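PDB 4J8L: uncharacterized protein YhfS from Escherichia coli, which is of unknown function but carries covalently bound pyridoxal phosphate on a two-domain, aminotransferase-related fold and may have cysteine synthase activity. Local coordinates for residues Y320-T325 and H335-I340; P266-A271 and L281-H286; H142-P147 and I273-S278. All blocks are in the same frame, centred on the assembly; numbering follows the deposited sequence. Where two conformers were deposited one is given.

Contact 1 (Y320-T325 and H335-I340). With NI (nickel (II) ion), chain B; ACY (acetic acid), chain C.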
ATOM      1  N   TYR A 320      -7.936  13.569  -9.411  1.00 15.23           N
ATOM      2  CA  TYR A 320      -8.590  12.360  -9.902  1.00 16.12           C
ATOM      3  C   TYR A 320     -10.024  12.270  -9.394  1.00 19.23           C
ATOM      4  O   TYR A 320     -10.381  12.900  -8.401  1.00 15.64           O
ATOM      5  CB  TYR A 320      -7.810  11.124  -9.418  1.00 18.08           C
ATOM      6  CG  TYR A 320      -8.048   9.842 -10.192  1.00 21.47           C
ATOM      7  CD1 TYR A 320      -8.160   9.853 -11.582  1.00 24.02           C
ATOM      8  CD2 TYR A 320      -8.133   8.620  -9.539  1.00 24.81           C
ATOM      9  CE1 TYR A 320      -8.370   8.678 -12.297  1.00 23.52           C
ATOM     10  CE2 TYR A 320      -8.346   7.441 -10.240  1.00 26.52           C
ATOM     11  CZ  TYR A 320      -8.461   7.476 -11.621  1.00 25.85           C
ATOM     12  OH  TYR A 320      -8.659   6.309 -12.332  1.00 25.71           O
ATOM     13  N   ARG A 321     -10.832  11.468 -10.076  1.00 16.47           N
ATOM     14  CA  ARG A 321     -12.173  11.162  -9.601  1.00 17.65           C
ATOM     15  C   ARG A 321     -12.154  10.407  -8.266  1.00 19.33           C
ATOM     16  O   ARG A 321     -11.118   9.918  -7.824  1.00 18.82           O
ATOM     17  CB  ARG A 321     -12.927  10.341 -10.658  1.00 24.05           C
ATOM     18  CG  ARG A 321     -12.238   9.028 -11.024  1.00 30.70           C
ATOM     19  CD  ARG A 321     -12.907   8.359 -12.225  1.00 43.28           C
ATOM     20  NE  ARG A 321     -12.564   6.940 -12.327  1.00 46.86           N
ATOM     21  CZ  ARG A 321     -11.691   6.429 -13.193  1.00 53.28           C
ATOM     22  NH1 ARG A 321     -11.056   7.215 -14.052  1.00 51.16           N
ATOM     23  NH2 ARG A 321     -11.455   5.123 -13.199  1.00 59.43           N
ATOM     24  N   LEU A 322     -13.317  10.315  -7.630  1.00 19.32           N
ATOM     25  CA  LEU A 322     -13.465   9.543  -6.401  1.00 16.97           C
ATOM     26  C   LEU A 322     -13.432   8.044  -6.690  1.00 19.39           C
ATOM     27  O   LEU A 322     -13.632   7.615  -7.827  1.00 22.98           O
ATOM     28  CB  LEU A 322     -14.784   9.911  -5.712  1.00 20.30           C
ATOM     29  CG  LEU A 322     -14.972  11.406  -5.442  1.00 22.73           C
ATOM     30  CD1 LEU A 322     -16.351  11.695  -4.869  1.00 23.04           C
ATOM     31  CD2 LEU A 322     -13.880  11.916  -4.501  1.00 25.44           C
ATOM     32  N   SER A 323     -13.190   7.243  -5.655  1.00 20.85           N
ATOM     33  CA  SER A 323     -13.080   5.803  -5.833  1.00 24.10           C
ATOM     34  C   SER A 323     -14.424   5.175  -6.176  1.00 22.44           C
ATOM     35  O   SER A 323     -15.486   5.715  -5.834  1.00 22.75           O
ATOM     36  CB  SER A 323     -12.518   5.140  -4.570  1.00 24.80           C
ATOM     37  OG  SER A 323     -13.476   5.130  -3.530  1.00 23.93           O
ATOM     38  N   GLY A 324     -14.374   4.022  -6.837  1.00 25.81           N
ATOM     39  CA  GLY A 324     -15.577   3.302  -7.208  1.00 27.99           C
ATOM     40  C   GLY A 324     -16.482   3.000  -6.033  1.00 30.83           C
ATOM     41  O   GLY A 324     -17.688   3.258  -6.087  1.00 30.96           O
ATOM     42  N   THR A 325     -15.909   2.444  -4.969  1.00 27.71           N
ATOM     43  CA  THR A 325     -16.702   2.058  -3.802  1.00 28.18           C
ATOM     44  C   THR A 325     -17.356   3.269  -3.149  1.00 27.55           C
ATOM     45  O   THR A 325     -18.510   3.195  -2.712  1.00 31.33           O
ATOM     46  CB  THR A 325     -15.855   1.311  -2.747  1.00 34.62           C
ATOM     47  OG1 THR A 325     -14.732   2.122  -2.381  1.00 37.49           O
ATOM     48  CG2 THR A 325     -15.363  -0.004  -3.312  1.00 39.61           C
ATOM     49  N   HIS A 335     -20.030  14.499  -8.552  1.00 20.73           N
ATOM     50  CA  HIS A 335     -20.261  15.750  -9.262  1.00 21.40           C
ATOM     51  C   HIS A 335     -19.620  16.935  -8.549  1.00 25.71           C
ATOM     52  O   HIS A 335     -19.385  17.982  -9.162  1.00 23.34           O
ATOM     53  CB  HIS A 335     -21.763  15.963  -9.454  1.00 23.29           C
ATOM     54  CG  HIS A 335     -22.418  14.844 -10.196  1.00 26.91           C
ATOM     55  ND1 HIS A 335     -22.188  14.608 -11.536  1.00 28.17           N
ATOM     56  CD2 HIS A 335     -23.252  13.862  -9.778  1.00 27.30           C
ATOM     57  CE1 HIS A 335     -22.881  13.548 -11.917  1.00 33.41           C
ATOM     58  NE2 HIS A 335     -23.532  13.076 -10.870  1.00 31.20           N
ATOM     59  N   CYS A 336     -19.320  16.750  -7.265  1.00 22.11           N
ATOM     60  CA  CYS A 336     -18.890  17.840  -6.394  1.00 18.69           C
ATOM     61  C   CYS A 336     -17.477  17.709  -5.809  1.00 17.51           C
ATOM     62  O   CYS A 336     -16.900  18.698  -5.362  1.00 20.86           O
ATOM     63  CB  CYS A 336     -19.861  17.964  -5.227  1.00 18.88           C
ATOM     64  SG  CYS A 336     -21.598  18.136  -5.740  1.00 21.66           S
ATOM     65  N   ALA A 337     -16.931  16.498  -5.772  1.00 24.32           N
ATOM     66  CA  ALA A 337     -15.673  16.290  -5.046  1.00 19.36           C
ATOM     67  C   ALA A 337     -14.642  15.506  -5.842  1.00 18.00           C
ATOM     68  O   ALA A 337     -14.989  14.725  -6.733  1.00 19.24           O
ATOM     69  CB  ALA A 337     -15.948  15.604  -3.716  1.00 21.44           C
ATOM     70  N   ILE A 338     -13.372  15.719  -5.504  1.00 17.03           N
ATOM     71  CA  ILE A 338     -12.267  15.075  -6.196  1.00 16.68           C
ATOM     72  C   ILE A 338     -11.239  14.576  -5.185  1.00 18.27           C
ATOM     73  O   ILE A 338     -11.251  14.996  -4.026  1.00 15.49           O
ATOM     74  CB  ILE A 338     -11.572  16.052  -7.163  1.00 18.62           C
ATOM     75  CG1 ILE A 338     -10.957  17.225  -6.395  1.00 18.17           C
ATOM     76  CG2 ILE A 338     -12.583  16.553  -8.207  1.00 17.21           C
ATOM     77  CD1 ILE A 338     -10.011  18.087  -7.236  1.00 17.52           C
ATOM     78  N   ARG A 339     -10.364  13.676  -5.630  1.00 15.37           N
ATOM     79  CA  ARG A 339      -9.198  13.279  -4.841  1.00 13.67           C
ATOM     80  C   ARG A 339      -7.952  13.986  -5.358  1.00 15.82           C
ATOM     81  O   ARG A 339      -7.774  14.132  -6.564  1.00 15.63           O
ATOM     82  CB  ARG A 339      -8.963  11.767  -4.918  1.00 13.71           C
ATOM     83  CG  ARG A 339      -9.891  10.942  -4.032  1.00 17.66           C
ATOM     84  CD  ARG A 339      -9.570   9.450  -4.129  1.00 19.32           C
ATOM     85  NE  ARG A 339      -9.916   8.897  -5.439  1.00 17.87           N
ATOM     86  CZ  ARG A 339      -9.770   7.622  -5.783  1.00 19.15           C
ATOM     87  NH1 ARG A 339      -9.279   6.741  -4.913  1.00 19.97           N
ATOM     88  NH2 ARG A 339     -10.112   7.220  -7.000  1.00 17.52           N
ATOM     89  N   ILE A 340      -7.092  14.414  -4.438  1.00 15.53           N
ATOM     90  CA  ILE A 340      -5.793  14.971  -4.815  1.00 12.08           C
ATOM     91  C   ILE A 340      -4.670  14.265  -4.073  1.00 14.11           C
ATOM     92  O   ILE A 340      -4.657  14.247  -2.841  1.00 14.58           O
ATOM     93  CB  ILE A 340      -5.690  16.475  -4.509  1.00 12.69           C
ATOM     94  CG1 ILE A 340      -6.739  17.259  -5.290  1.00 15.18           C
ATOM     95  CG2 ILE A 340      -4.301  17.009  -4.914  1.00 15.84           C
ATOM     96  CD1 ILE A 340      -6.712  18.741  -4.988  1.00 19.19           C
TER
HETATM   97 NI    NI B 401     -21.956  20.280  -5.223  1.00 21.54          NI
HETATM   98  C   ACY C 402     -12.943   8.032  -2.086  1.00 25.06           C
HETATM   99  O   ACY C 402     -12.890   6.865  -1.636  1.00 23.08           O
HETATM  100  OXT ACY C 402     -12.829   8.326  -3.293  1.00 24.16           O
HETATM  101  CH3 ACY C 402     -13.176   9.149  -1.115  1.00 23.44           C
HETATM  102  O   HOH W   1     -22.076  19.947  -3.437  1.00 28.74           O
HETATM  103  O   HOH W   2     -23.985  20.077  -5.560  1.00 27.64           O

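Contact 2 (P266-A271 and L281-H286)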
ATOM      1  N   PRO A 266     -12.344  30.023  -1.982  1.00 27.73           N
ATOM      2  CA  PRO A 266     -13.748  30.250  -1.604  1.00 26.32           C
ATOM      3  C   PRO A 266     -14.715  29.246  -2.224  1.00 24.94           C
ATOM      4  O   PRO A 266     -15.735  28.926  -1.619  1.00 28.28           O
ATOM      5  CB  PRO A 266     -14.032  31.649  -2.152  1.00 29.90           C
ATOM      6  CG  PRO A 266     -12.700  32.318  -2.178  1.00 30.31           C
ATOM      7  CD  PRO A 266     -11.721  31.238  -2.537  1.00 30.17           C
ATOM      8  N   GLU A 267     -14.389  28.749  -3.414  1.00 25.00           N
ATOM      9  CA  GLU A 267     -15.265  27.815  -4.119  1.00 24.88           C
ATOM     10  C   GLU A 267     -15.243  26.409  -3.506  1.00 25.75           C
ATOM     11  O   GLU A 267     -16.044  25.553  -3.884  1.00 25.46           O
ATOM     12  CB  GLU A 267     -14.910  27.762  -5.612  1.00 26.08           C
ATOM     13  CG  GLU A 267     -15.123  29.062  -6.373  1.00 26.22           C
ATOM     14  CD  GLU A 267     -13.939  30.020  -6.288  1.00 28.65           C
ATOM     15  OE1 GLU A 267     -12.930  29.701  -5.614  1.00 27.08           O
ATOM     16  OE2 GLU A 267     -14.019  31.100  -6.903  1.00 28.68           O
ATOM     17  N   VAL A 268     -14.335  26.171  -2.562  1.00 24.30           N
ATOM     18  CA  VAL A 268     -14.277  24.886  -1.853  1.00 21.41           C
ATOM     19  C   VAL A 268     -15.195  24.867  -0.629  1.00 25.46           C
ATOM     20  O   VAL A 268     -15.126  25.748   0.235  1.00 28.09           O
ATOM     21  CB  VAL A 268     -12.830  24.525  -1.439  1.00 21.72           C
ATOM     22  CG1 VAL A 268     -12.811  23.337  -0.474  1.00 20.22           C
ATOM     23  CG2 VAL A 268     -12.004  24.222  -2.667  1.00 20.44           C
ATOM     24  N   LYS A 269     -16.061  23.860  -0.572  1.00 23.67           N
ATOM     25  CA  LYS A 269     -17.017  23.694   0.518  1.00 25.00           C
ATOM     26  C   LYS A 269     -16.404  22.929   1.702  1.00 26.31           C
ATOM     27  O   LYS A 269     -16.633  23.262   2.863  1.00 28.51           O
ATOM     28  CB  LYS A 269     -18.252  22.960  -0.006  1.00 24.91           C
ATOM     29  CG  LYS A 269     -19.339  22.667   1.029  1.00 28.71           C
ATOM     30  CD  LYS A 269     -20.558  22.036   0.354  1.00 33.67           C
ATOM     31  CE  LYS A 269     -21.702  21.825   1.338  1.00 34.50           C
ATOM     32  NZ  LYS A 269     -22.973  21.453   0.648  1.00 38.42           N
ATOM     33  N   SER A 270     -15.631  21.892   1.412  1.00 23.41           N
ATOM     34  CA  SER A 270     -15.011  21.125   2.489  1.00 24.25           C
ATOM     35  C   SER A 270     -13.760  20.443   1.993  1.00 21.96           C
ATOM     36  O   SER A 270     -13.606  20.208   0.796  1.00 25.06           O
ATOM     37  CB  SER A 270     -15.985  20.089   3.062  1.00 29.77           C
ATOM     38  OG  SER A 270     -16.209  19.033   2.145  1.00 28.80           O
ATOM     39  N   ALA A 271     -12.854  20.140   2.916  1.00 19.38           N
ATOM     40  CA  ALA A 271     -11.652  19.398   2.577  1.00 21.41           C
ATOM     41  C   ALA A 271     -11.270  18.523   3.752  1.00 20.92           C
ATOM     42  O   ALA A 271     -11.380  18.942   4.900  1.00 24.68           O
ATOM     43  CB  ALA A 271     -10.509  20.352   2.232  1.00 20.78           C
ATOM     44  N   LEU A 281      -5.943  13.988  -0.186  1.00 15.94           N
ATOM     45  CA  LEU A 281      -6.969  14.975   0.123  1.00 18.20           C
ATOM     46  C   LEU A 281      -8.261  14.713  -0.639  1.00 19.22           C
ATOM     47  O   LEU A 281      -8.243  14.352  -1.818  1.00 21.53           O
ATOM     48  CB  LEU A 281      -6.499  16.395  -0.212  1.00 21.02           C
ATOM     49  CG  LEU A 281      -5.922  17.146   0.983  1.00 30.00           C
ATOM     50  CD1 LEU A 281      -4.458  16.794   1.141  1.00 31.18           C
ATOM     51  CD2 LEU A 281      -6.134  18.644   0.865  1.00 39.44           C
ATOM     52  N   ILE A 282      -9.386  14.892   0.038  0.50 18.95           N
ATOM     53  CA  ILE A 282     -10.673  14.902  -0.640  0.50 18.67           C
ATOM     54  C   ILE A 282     -11.224  16.311  -0.589  0.50 17.85           C
ATOM     55  O   ILE A 282     -11.451  16.866   0.485  0.50 21.41           O
ATOM     56  CB  ILE A 282     -11.666  13.939   0.002  0.50 18.12           C
ATOM     57  CG1 ILE A 282     -11.178  12.507  -0.193  0.50 20.02           C
ATOM     58  CG2 ILE A 282     -13.048  14.115  -0.611  0.50 19.93           C
ATOM     59  CD1 ILE A 282     -11.709  11.562   0.817  0.50 22.74           C
ATOM     60  N   VAL A 283     -11.425  16.891  -1.764  1.00 16.82           N
ATOM     61  CA  VAL A 283     -11.838  18.285  -1.864  1.00 17.29           C
ATOM     62  C   VAL A 283     -13.216  18.379  -2.494  1.00 23.22           C
ATOM     63  O   VAL A 283     -13.430  17.884  -3.597  1.00 20.60           O
ATOM     64  CB  VAL A 283     -10.847  19.081  -2.704  1.00 15.65           C
ATOM     65  CG1 VAL A 283     -11.272  20.529  -2.796  1.00 18.64           C
ATOM     66  CG2 VAL A 283      -9.440  18.984  -2.090  1.00 20.27           C
ATOM     67  N   GLU A 284     -14.144  19.010  -1.778  1.00 19.57           N
ATOM     68  CA  GLU A 284     -15.523  19.154  -2.235  1.00 19.74           C
ATOM     69  C   GLU A 284     -15.806  20.617  -2.530  1.00 23.26           C
ATOM     70  O   GLU A 284     -15.446  21.494  -1.748  1.00 23.71           O
ATOM     71  CB  GLU A 284     -16.494  18.641  -1.167  1.00 19.30           C
ATOM     72  CG  GLU A 284     -17.976  18.697  -1.560  1.00 21.68           C
ATOM     73  CD  GLU A 284     -18.897  18.608  -0.360  1.00 28.02           C
ATOM     74  OE1 GLU A 284     -18.471  18.992   0.752  1.00 29.02           O
ATOM     75  OE2 GLU A 284     -20.056  18.169  -0.528  1.00 28.21           O
ATOM     76  N   PHE A 285     -16.456  20.870  -3.663  1.00 19.50           N
ATOM     77  CA  PHE A 285     -16.813  22.222  -4.073  1.00 21.83           C
ATOM     78  C   PHE A 285     -18.267  22.541  -3.742  1.00 24.46           C
ATOM     79  O   PHE A 285     -19.094  21.641  -3.586  1.00 24.97           O
ATOM     80  CB  PHE A 285     -16.559  22.389  -5.573  1.00 21.12           C
ATOM     81  CG  PHE A 285     -15.160  22.020  -5.975  1.00 19.40           C
ATOM     82  CD1 PHE A 285     -14.098  22.867  -5.687  1.00 21.23           C
ATOM     83  CD2 PHE A 285     -14.901  20.815  -6.607  1.00 22.38           C
ATOM     84  CE1 PHE A 285     -12.784  22.514  -6.031  1.00 20.45           C
ATOM     85  CE2 PHE A 285     -13.603  20.461  -6.958  1.00 22.49           C
ATOM     86  CZ  PHE A 285     -12.545  21.312  -6.671  1.00 20.88           C
ATOM     87  N   HIS A 286     -18.578  23.830  -3.637  1.00 23.14           N
ATOM     88  CA  HIS A 286     -19.951  24.269  -3.375  1.00 22.85           C
ATOM     89  C   HIS A 286     -20.864  23.947  -4.548  1.00 26.28           C
ATOM     90  O   HIS A 286     -22.039  23.612  -4.372  1.00 26.42           O
ATOM     91  CB  HIS A 286     -19.991  25.774  -3.120  1.00 25.96           C
ATOM     92  CG  HIS A 286     -19.468  26.182  -1.779  1.00 28.16           C
ATOM     93  ND1 HIS A 286     -20.176  25.981  -0.613  1.00 29.87           N
ATOM     94  CD2 HIS A 286     -18.320  26.805  -1.420  1.00 27.60           C
ATOM     95  CE1 HIS A 286     -19.480  26.451   0.408  1.00 31.44           C
ATOM     96  NE2 HIS A 286     -18.351  26.958  -0.055  1.00 29.59           N
TER
HETATM   97  O   HOH W   3     -23.468  23.256  -2.009  1.00 31.10           O
HETATM   98  O   HOH W   4     -14.237  16.835   1.671  1.00 35.85           O

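Contact 3 (H142-P147 and I273-S278)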
ATOM      1  N   HIS A 142      -4.399  -2.921   5.362  1.00 17.18           N
ATOM      2  CA  HIS A 142      -3.781  -1.883   6.175  1.00 15.92           C
ATOM      3  C   HIS A 142      -4.444  -0.516   5.936  1.00 17.97           C
ATOM      4  O   HIS A 142      -4.901   0.140   6.877  1.00 18.70           O
ATOM      5  CB  HIS A 142      -2.270  -1.832   5.895  1.00 15.35           C
ATOM      6  CG  HIS A 142      -1.484  -1.114   6.949  1.00 16.52           C
ATOM      7  ND1 HIS A 142      -0.167  -1.416   7.233  1.00 16.62           N
ATOM      8  CD2 HIS A 142      -1.827  -0.103   7.786  1.00 17.91           C
ATOM      9  CE1 HIS A 142       0.264  -0.631   8.206  1.00 17.36           C
ATOM     10  NE2 HIS A 142      -0.723   0.176   8.556  1.00 17.46           N
ATOM     11  N   THR A 143      -4.503  -0.087   4.678  1.00 17.67           N
ATOM     12  CA  THR A 143      -5.181   1.167   4.363  1.00 16.77           C
ATOM     13  C   THR A 143      -6.686   1.035   4.578  1.00 17.64           C
ATOM     14  O   THR A 143      -7.217  -0.070   4.666  1.00 18.90           O
ATOM     15  CB  THR A 143      -4.927   1.629   2.921  1.00 18.45           C
ATOM     16  OG1 THR A 143      -5.283   0.584   2.006  1.00 18.04           O
ATOM     17  CG2 THR A 143      -3.463   2.008   2.740  1.00 17.23           C
ATOM     18  N   ARG A 144      -7.355   2.176   4.646  1.00 18.24           N
ATOM     19  CA  ARG A 144      -8.791   2.224   4.907  1.00 19.08           C
ATOM     20  C   ARG A 144      -9.646   1.883   3.688  1.00 21.18           C
ATOM     21  O   ARG A 144      -9.490   2.468   2.614  1.00 21.98           O
ATOM     22  CB  ARG A 144      -9.177   3.610   5.429  1.00 20.33           C
ATOM     23  CG  ARG A 144      -8.417   4.057   6.675  1.00 23.14           C
ATOM     24  CD  ARG A 144      -8.528   3.032   7.793  1.00 20.62           C
ATOM     25  NE  ARG A 144      -8.009   3.536   9.067  1.00 24.59           N
ATOM     26  CZ  ARG A 144      -7.829   2.790  10.154  1.00 26.13           C
ATOM     27  NH1 ARG A 144      -8.097   1.490  10.127  1.00 21.17           N
ATOM     28  NH2 ARG A 144      -7.371   3.342  11.269  1.00 27.55           N
ATOM     29  N   GLN A 145     -10.592   0.966   3.876  1.00 19.95           N
ATOM     30  CA  GLN A 145     -11.475   0.533   2.797  1.00 21.53           C
ATOM     31  C   GLN A 145     -12.735   1.380   2.706  1.00 29.11           C
ATOM     32  O   GLN A 145     -13.416   1.393   1.678  1.00 26.52           O
ATOM     33  CB  GLN A 145     -11.869  -0.925   3.017  1.00 21.62           C
ATOM     34  CG  GLN A 145     -10.688  -1.879   2.927  1.00 18.25           C
ATOM     35  CD  GLN A 145     -10.977  -3.190   3.617  1.00 21.56           C
ATOM     36  OE1 GLN A 145     -10.637  -3.368   4.786  1.00 22.92           O
ATOM     37  NE2 GLN A 145     -11.624  -4.115   2.904  1.00 21.81           N
ATOM     38  N   GLN A 146     -13.046   2.080   3.791  1.00 26.47           N
ATOM     39  CA  GLN A 146     -14.210   2.947   3.837  1.00 27.43           C
ATOM     40  C   GLN A 146     -13.953   3.976   4.928  1.00 30.26           C
ATOM     41  O   GLN A 146     -13.170   3.711   5.847  1.00 28.82           O
ATOM     42  CB  GLN A 146     -15.465   2.122   4.123  1.00 29.68           C
ATOM     43  CG  GLN A 146     -15.410   1.353   5.415  1.00 27.88           C
ATOM     44  CD  GLN A 146     -16.516   0.331   5.524  1.00 34.38           C
ATOM     45  OE1 GLN A 146     -17.367   0.222   4.641  1.00 37.85           O
ATOM     46  NE2 GLN A 146     -16.509  -0.434   6.611  1.00 34.50           N
ATOM     47  N   PRO A 147     -14.572   5.163   4.817  1.00 28.67           N
ATOM     48  CA  PRO A 147     -14.260   6.299   5.696  1.00 29.53           C
ATOM     49  C   PRO A 147     -14.387   5.986   7.182  1.00 30.63           C
ATOM     50  O   PRO A 147     -13.615   6.508   7.988  1.00 28.01           O
ATOM     51  CB  PRO A 147     -15.311   7.342   5.305  1.00 33.51           C
ATOM     52  CG  PRO A 147     -15.674   7.009   3.916  1.00 32.61           C
ATOM     53  CD  PRO A 147     -15.585   5.519   3.804  1.00 28.78           C
ATOM     54  N   ILE A 273      -8.386  15.103   4.882  1.00 20.03           N
ATOM     55  CA  ILE A 273      -7.420  14.074   4.540  1.00 20.39           C
ATOM     56  C   ILE A 273      -8.029  12.721   4.869  1.00 20.77           C
ATOM     57  O   ILE A 273      -8.600  12.533   5.947  1.00 21.56           O
ATOM     58  CB  ILE A 273      -6.113  14.263   5.316  1.00 18.72           C
ATOM     59  CG1 ILE A 273      -5.365  15.470   4.753  1.00 21.20           C
ATOM     60  CG2 ILE A 273      -5.241  13.019   5.216  1.00 23.05           C
ATOM     61  CD1 ILE A 273      -4.106  15.818   5.510  1.00 22.31           C
ATOM     62  N   ALA A 274      -7.925  11.790   3.930  1.00 20.89           N
ATOM     63  CA  ALA A 274      -8.465  10.459   4.125  1.00 20.29           C
ATOM     64  C   ALA A 274      -7.564   9.422   3.479  1.00 19.98           C
ATOM     65  O   ALA A 274      -6.878   9.710   2.504  1.00 18.87           O
ATOM     66  CB  ALA A 274      -9.853  10.373   3.529  1.00 24.65           C
ATOM     67  N   ASN A 275      -7.584   8.210   4.016  1.00 19.50           N
ATOM     68  CA  ASN A 275      -6.994   7.085   3.310  1.00 18.77           C
ATOM     69  C   ASN A 275      -8.012   6.546   2.319  1.00 21.54           C
ATOM     70  O   ASN A 275      -8.935   5.810   2.687  1.00 24.08           O
ATOM     71  CB  ASN A 275      -6.545   6.007   4.283  1.00 21.56           C
ATOM     72  CG  ASN A 275      -5.108   6.193   4.709  1.00 20.94           C
ATOM     73  OD1 ASN A 275      -4.823   6.907   5.672  1.00 21.17           O
ATOM     74  ND2 ASN A 275      -4.188   5.563   3.979  1.00 20.00           N
ATOM     75  N   ALA A 276      -7.861   6.955   1.064  1.00 21.51           N
ATOM     76  CA  ALA A 276      -8.835   6.626   0.030  1.00 23.51           C
ATOM     77  C   ALA A 276      -8.189   6.187  -1.289  1.00 25.70           C
ATOM     78  O   ALA A 276      -8.326   6.870  -2.295  1.00 23.77           O
ATOM     79  CB  ALA A 276      -9.749   7.833  -0.208  1.00 24.98           C
ATOM     80  N   GLN A 277      -7.472   5.064  -1.300  1.00 17.76           N
ATOM     81  CA  GLN A 277      -7.189   4.266  -0.113  1.00 16.12           C
ATOM     82  C   GLN A 277      -5.832   4.684   0.448  1.00 17.82           C
ATOM     83  O   GLN A 277      -5.566   4.509   1.634  1.00 19.59           O
ATOM     84  CB  GLN A 277      -7.237   2.774  -0.441  1.00 21.34           C
ATOM     85  CG  GLN A 277      -8.610   2.343  -0.960  1.00 24.16           C
ATOM     86  CD  GLN A 277      -8.788   0.839  -0.996  1.00 28.07           C
ATOM     87  OE1 GLN A 277      -7.855   0.098  -1.289  1.00 26.94           O
ATOM     88  NE2 GLN A 277     -10.003   0.379  -0.698  1.00 26.96           N
ATOM     89  N   SER A 278      -4.982   5.249  -0.405  1.00 17.29           N
ATOM     90  CA  SER A 278      -3.762   5.880   0.076  1.00 18.35           C
ATOM     91  C   SER A 278      -4.155   7.203   0.714  1.00 21.58           C
ATOM     92  O   SER A 278      -5.231   7.728   0.441  1.00 19.71           O
ATOM     93  CB  SER A 278      -2.765   6.116  -1.066  1.00 19.97           C
ATOM     94  OG  SER A 278      -1.495   6.512  -0.557  1.00 20.84           O
TER

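Contact 1 (Y320-T325 and H335-I340)
Tyr320 and Arg339 form the hydrogen-bonded antiparallel bridge by which strand 318-320 joins the four-stranded sheet of the C-terminal domain. Tyr320 N donates to Arg339 O, and Arg339 N returns a bond to Tyr320 O, both at 2.9 Å. Beyond this pair the chain turns out of the sheet, and the Arg339 side chain follows it. A bend at its third torsion (chi3 -69°) brings NE to within 2.9 Å of Arg321 O, while NH2 reaches the same oxygen at 3.0 Å. That oxygen lies in the guanidinium plane, gripped side-on by two nitrogens, and NH1 donates to Ala276 O, so the group is held against rotation. The Tyr320 ring runs alongside in the same direction, its plane turned 23° from the guanidinium, with CD2 3.5 Å from NH2. Ser323 N sits over one guanidinium face, offset toward the rim, and points a nearly straight 2.6 Å bond at OXT of a bound acetic acid, probably from the crystallisation liquor, whose other oxygen takes Ser323 OG. Leu322 CD1 packs on Ala337 CB at 4.1 Å, and Cys336 SG binds a nickel ion. Ser323 is the N-cap of helix 324-329, its OG accepting from Phe326 N, whereas the Ile338 side chain touches Val283 and Phe285 of strand 279-285 and Ala290 and Leu294 of helix 290-299.

Contact 2 (P266-A271 and L281-H286)
Lys269 and Glu284 both set CG anti to the backbone N (chi1 near 180° in each), and their extended chains run side by side in the same direction from neighbouring strands. Ser270 places OG between its backbone N and carbonyl carbon, where it donates to Glu284 OE1 at 2.7 Å, meeting that oxygen on its anti side. These three residues make a classic beta bulge in the hairpin of strands 268-275 and 279-285. Lys269 N and Ser270 N both donate to Glu284 O, at 2.7 and 3.2 Å, and Glu284 N binds Ser270 O in return. Lys269 is the extra residue of the bulge, with a helix-like backbone (phi -86°, psi -41°), and the register shifts by one between Val268 and Ser270.

At the bulge, Lys269 CB lies over the centre of the His286 imidazole in a CH-pi contact, 3.7 Å from the ring centroid. Lys269 NZ stays 4.5 Å from Glu284 OE2, beyond a salt bridge, and is instead linked through a water to His286 O. At the same end of the hairpin, His286 N donates to Glu267 O, which also lies at the edge of the Phe285 ring. Val268 turns its methyls the other way, CG2 meeting Val283 CG1 at 3.8 Å and Phe285 CE1 at 3.9 Å; Phe285 in turn packs on Leu354 and Ile358 of helix 347-360. Beside Ser270 and Glu284 a second water donates to Ser270 OG and to Ile282 O, 3.0 Å from each.

Contact 3 (H142-P147 and I273-S278)
Arg144 and Asn275 bring their backbones together, CA to CA 5.4 Å, where the irregular loop 142-147 passes the end of strand 268-275. Just beyond Asn275 the peptide bond between Ala276 and Gln277 is cis, and Ala276 N bonds to Ser278 O in the connection between strands 268-275 and 279-285. Arg144 CG rests on Asn275 CB at 3.6 Å. Arg144 NE donates to Phe4 O and NH1 to Tyr151 O, the guanidinium nearly perpendicular to the Asn275 amide; Arg144 N is buried without a partner. Thr143 crosses Gln277 at about a right angle, CB 3.2 Å from Gln277 O, and its CG2 comes within 3.8 Å of Asn275 ND2. That ND2 donates to Gln277 O at 2.9 Å, with the acceptor close to the amide plane, while OD1 receives Leu6 N. An alanine in place of Asn275 would probably leave Gln277 O and Leu6 N without these amide partners and open a gap beside Thr143 CG2. Gln277 CG comes 3.7 Å from Arg144 O, and NE2 ends 3.8 Å from Gln145 CA. The N-terminal residues around Phe4 and Leu6 thus tie both sides of the junction between the cofactor-binding and C-terminal domains, a two-domain layout known from fold-type I pyridoxal phosphate enzymes.

In the fold
Contact 3 lies about 10 Å from the centre of the chain, with contacts 1 and 2 farther out, at about 19 and 26 Å. Between centres, contacts 1 and 2 are about 12 Å apart, 1 and 3 about 13 Å, and 2 and 3 about 18 Å. All three reach the antiparallel sheet of the C-terminal domain: contact 2 joins its strands 268-275 and 279-285, contact 1 its strands 337-341 and 318-320, and the two pairs meet along 279-285 and 337-341. Contacts 2 and 3 interleave in sequence, whereas contact 1 follows both. Residues 142-147 come from the other domain, so the hairpin strand paired in contact 2 runs on into the domain junction at contact 3.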